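PDB 3C8G: fumarase E from Shigella flexneri 2a str. 2457T, which probably adds water to fumarate to form malate, without catalysing the reverse reaction or accepting the cis isomer maleate. Local coordinates for residues Asn123-Asn128 against Thr160-Thr165. Residues are numbered along the deposited sequence; the frame is centred on the assembly and turned at random.
Sequences NSITRN and TLAVTT
S124 meets A162 with its hydroxyl end. S124 OG lies 3.2 Å from A162 CA, and S124 OG is also 3.2 Å from A162 CB. It touches the alpha carbon and the methyl of A162, so this is close van der Waals packing of an oxygen on carbon. The torsion chi1 of 74° sets OG between the backbone N and the carbonyl carbon of its own residue, and from there it reaches helix 148-169. The backbones come close here, with S124 CA and A162 CA 5.5 Å apart. A162 brings only a methyl to this close approach. L161, just before it, packs on the backbone of S124. Its CG is set opposite the backbone N (chi1 -176°), which carries L161 CD1 to 4.0 Å from S124 O. I125 meets the A162 methyl too: its CG1 branch packs on it, I125 CG1 to A162 CB being 3.9 Å. I125 CD1 lies at 4.1 Å from A162 CB, so the long branch runs past the methyl. The contact sets the short helix 123-126 against the long C-terminal helix 148-169, within the all-helical fold of the MtlR/FumE family. F94 of helix 87-104 and V122 also touch A162, and L131 of helix 129-134 touches I125. T165, a turn further along, faces S124 CB, but the placing of its side chain is doubtful. The backbone N of S124 is tied to D90 by a hydrogen bond, and N123 N bonds to the same carboxylate. At the other end of the segment N128 is the N-cap of the next helix, its OD1 accepting from L131 N.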
ATOM      1  N   ASN A 123      -6.719   6.587  24.192  1.00 61.99           N
ATOM      2  CA  ASN A 123      -6.741   8.054  24.355  1.00 61.71           C
ATOM      3  C   ASN A 123      -8.108   8.695  24.286  1.00 61.49           C
ATOM      4  O   ASN A 123      -8.346   9.744  24.915  1.00 62.18           O
ATOM      5  CB  ASN A 123      -5.872   8.735  23.315  1.00 61.74           C
ATOM      6  CG  ASN A 123      -4.415   8.539  23.567  1.00 62.02           C
ATOM      7  OD1 ASN A 123      -3.738   7.889  22.782  1.00 60.06           O
ATOM      8  ND2 ASN A 123      -3.909   9.115  24.657  1.00 60.91           N
ATOM      9  N   SER A 124      -9.013   8.108  23.521  1.00 60.73           N
ATOM     10  CA  SER A 124     -10.302   8.745  23.390  1.00 61.44           C
ATOM     11  C   SER A 124     -11.166   8.481  24.635  1.00 61.12           C
ATOM     12  O   SER A 124     -12.152   9.191  24.890  1.00 61.54           O
ATOM     13  CB  SER A 124     -11.006   8.273  22.149  1.00 60.95           C
ATOM     14  OG  SER A 124     -11.453   6.971  22.406  1.00 64.92           O
ATOM     15  N   ILE A 125     -10.801   7.461  25.405  1.00 60.26           N
ATOM     16  CA  ILE A 125     -11.493   7.214  26.631  1.00 59.54           C
ATOM     17  C   ILE A 125     -10.832   8.086  27.688  1.00 59.71           C
ATOM     18  O   ILE A 125     -11.482   8.926  28.301  1.00 59.17           O
ATOM     19  CB  ILE A 125     -11.529   5.732  27.024  1.00 59.26           C
ATOM     20  CG1 ILE A 125     -12.388   4.959  26.023  1.00 59.13           C
ATOM     21  CG2 ILE A 125     -12.062   5.589  28.433  1.00 57.88           C
ATOM     22  CD1 ILE A 125     -12.303   3.429  26.152  1.00 59.49           C
ATOM     23  N   THR A 126      -9.534   7.931  27.871  1.00 59.98           N
ATOM     24  CA  THR A 126      -8.939   8.559  29.027  1.00 60.86           C
ATOM     25  C   THR A 126      -8.946  10.063  28.865  1.00 61.10           C
ATOM     26  O   THR A 126      -8.924  10.754  29.843  1.00 61.69           O
ATOM     27  CB  THR A 126      -7.514   8.068  29.320  1.00 61.17           C
ATOM     28  OG1 THR A 126      -6.656   8.489  28.256  1.00 62.65           O
ATOM     29  CG2 THR A 126      -7.459   6.536  29.436  1.00 61.25           C
ATOM     30  N   ARG A 127      -9.000  10.595  27.649  1.00 61.71           N
ATOM     31  CA  ARG A 127      -9.010  12.069  27.536  1.00 61.93           C
ATOM     32  C   ARG A 127     -10.358  12.760  27.768  1.00 61.34           C
ATOM     33  O   ARG A 127     -10.384  13.965  28.004  1.00 62.19           O
ATOM     34  CB  ARG A 127      -8.267  12.553  26.274  1.00 62.34           C
ATOM     35  CG  ARG A 127      -6.721  12.446  26.499  1.00 65.20           C
ATOM     36  CD  ARG A 127      -5.866  12.055  25.286  1.00 65.48           C
ATOM     37  NE  ARG A 127      -6.063  12.946  24.146  1.00 67.70           N
ATOM     38  CZ  ARG A 127      -5.152  13.187  23.203  1.00 68.65           C
ATOM     39  NH1 ARG A 127      -5.443  14.020  22.207  1.00 67.32           N
ATOM     40  NH2 ARG A 127      -3.950  12.611  23.264  1.00 68.61           N
ATOM     41  N   ASN A 128     -11.460  12.007  27.728  1.00 60.91           N
ATOM     42  CA  ASN A 128     -12.777  12.490  28.178  1.00 60.60           C
ATOM     43  C   ASN A 128     -12.824  12.408  29.704  1.00 60.48           C
ATOM     44  O   ASN A 128     -13.053  11.322  30.258  1.00 61.45           O
ATOM     45  CB  ASN A 128     -13.911  11.642  27.543  1.00 60.65           C
ATOM     46  CG  ASN A 128     -15.329  11.993  28.078  1.00 60.92           C
ATOM     47  OD1 ASN A 128     -15.523  12.682  29.100  1.00 62.27           O
ATOM     48  ND2 ASN A 128     -16.321  11.502  27.376  1.00 60.87           N
ATOM     49  N   THR A 160     -17.621   1.818  23.315  1.00 55.51           N
ATOM     50  CA  THR A 160     -18.466   2.171  22.187  1.00 55.78           C
ATOM     51  C   THR A 160     -18.154   3.612  21.873  1.00 56.50           C
ATOM     52  O   THR A 160     -18.095   4.016  20.704  1.00 57.04           O
ATOM     53  CB  THR A 160     -19.955   1.944  22.516  1.00 55.57           C
ATOM     54  OG1 THR A 160     -20.115   0.580  22.887  1.00 54.49           O
ATOM     55  CG2 THR A 160     -20.848   2.210  21.339  1.00 53.74           C
ATOM     56  N   LEU A 161     -17.874   4.385  22.907  1.00 57.01           N
ATOM     57  CA  LEU A 161     -17.587   5.763  22.662  1.00 58.08           C
ATOM     58  C   LEU A 161     -16.247   5.863  21.911  1.00 58.99           C
ATOM     59  O   LEU A 161     -16.159   6.593  20.930  1.00 60.52           O
ATOM     60  CB  LEU A 161     -17.643   6.561  23.950  1.00 57.79           C
ATOM     61  CG  LEU A 161     -17.472   8.109  23.982  1.00 59.68           C
ATOM     62  CD1 LEU A 161     -15.962   8.453  23.831  1.00 60.47           C
ATOM     63  CD2 LEU A 161     -18.417   8.963  23.036  1.00 54.00           C
ATOM     64  N   ALA A 162     -15.235   5.102  22.314  1.00 58.86           N
ATOM     65  CA  ALA A 162     -13.972   5.119  21.611  1.00 59.50           C
ATOM     66  C   ALA A 162     -14.120   4.804  20.126  1.00 59.84           C
ATOM     67  O   ALA A 162     -13.433   5.410  19.311  1.00 59.23           O
ATOM     68  CB  ALA A 162     -13.002   4.140  22.226  1.00 60.23           C
ATOM     69  N   VAL A 163     -14.989   3.858  19.755  1.00 60.25           N
ATOM     70  CA  VAL A 163     -15.045   3.496  18.327  1.00 60.54           C
ATOM     71  C   VAL A 163     -15.847   4.538  17.580  1.00 60.48           C
ATOM     72  O   VAL A 163     -15.464   4.994  16.512  1.00 61.48           O
ATOM     73  CB  VAL A 163     -15.428   1.972  17.978  1.00 60.32           C
ATOM     74  CG1 VAL A 163     -15.127   1.011  19.103  1.00 58.11           C
ATOM     75  CG2 VAL A 163     -16.813   1.818  17.534  1.00 60.06           C
ATOM     76  N   THR A 164     -16.935   4.958  18.183  1.00 60.46           N
ATOM     77  CA  THR A 164     -17.693   6.086  17.673  1.00 60.20           C
ATOM     78  C   THR A 164     -16.829   7.321  17.427  1.00 60.27           C
ATOM     79  O   THR A 164     -16.848   7.859  16.307  1.00 59.69           O
ATOM     80  CB  THR A 164     -18.878   6.343  18.575  1.00 60.07           C
ATOM     81  OG1 THR A 164     -19.978   5.604  18.034  1.00 61.46           O
ATOM     82  CG2 THR A 164     -19.247   7.807  18.703  1.00 59.98           C
ATOM     83  N   THR A 165     -16.050   7.750  18.425  1.00 60.34           N
ATOM     84  CA  THR A 165     -15.260   8.947  18.222  1.00 61.55           C
ATOM     85  C   THR A 165     -14.128   8.696  17.233  1.00 62.37           C
ATOM     86  O   THR A 165     -13.797   9.568  16.430  1.00 62.40           O
ATOM     87  CB  THR A 165     -14.847   9.750  19.534  1.00 62.03           C
ATOM     88  OG1 THR A 165     -13.454  10.110  19.496  1.00 63.61           O
ATOM     89  CG2 THR A 165     -15.115   9.005  20.778  1.00 61.32           C
TER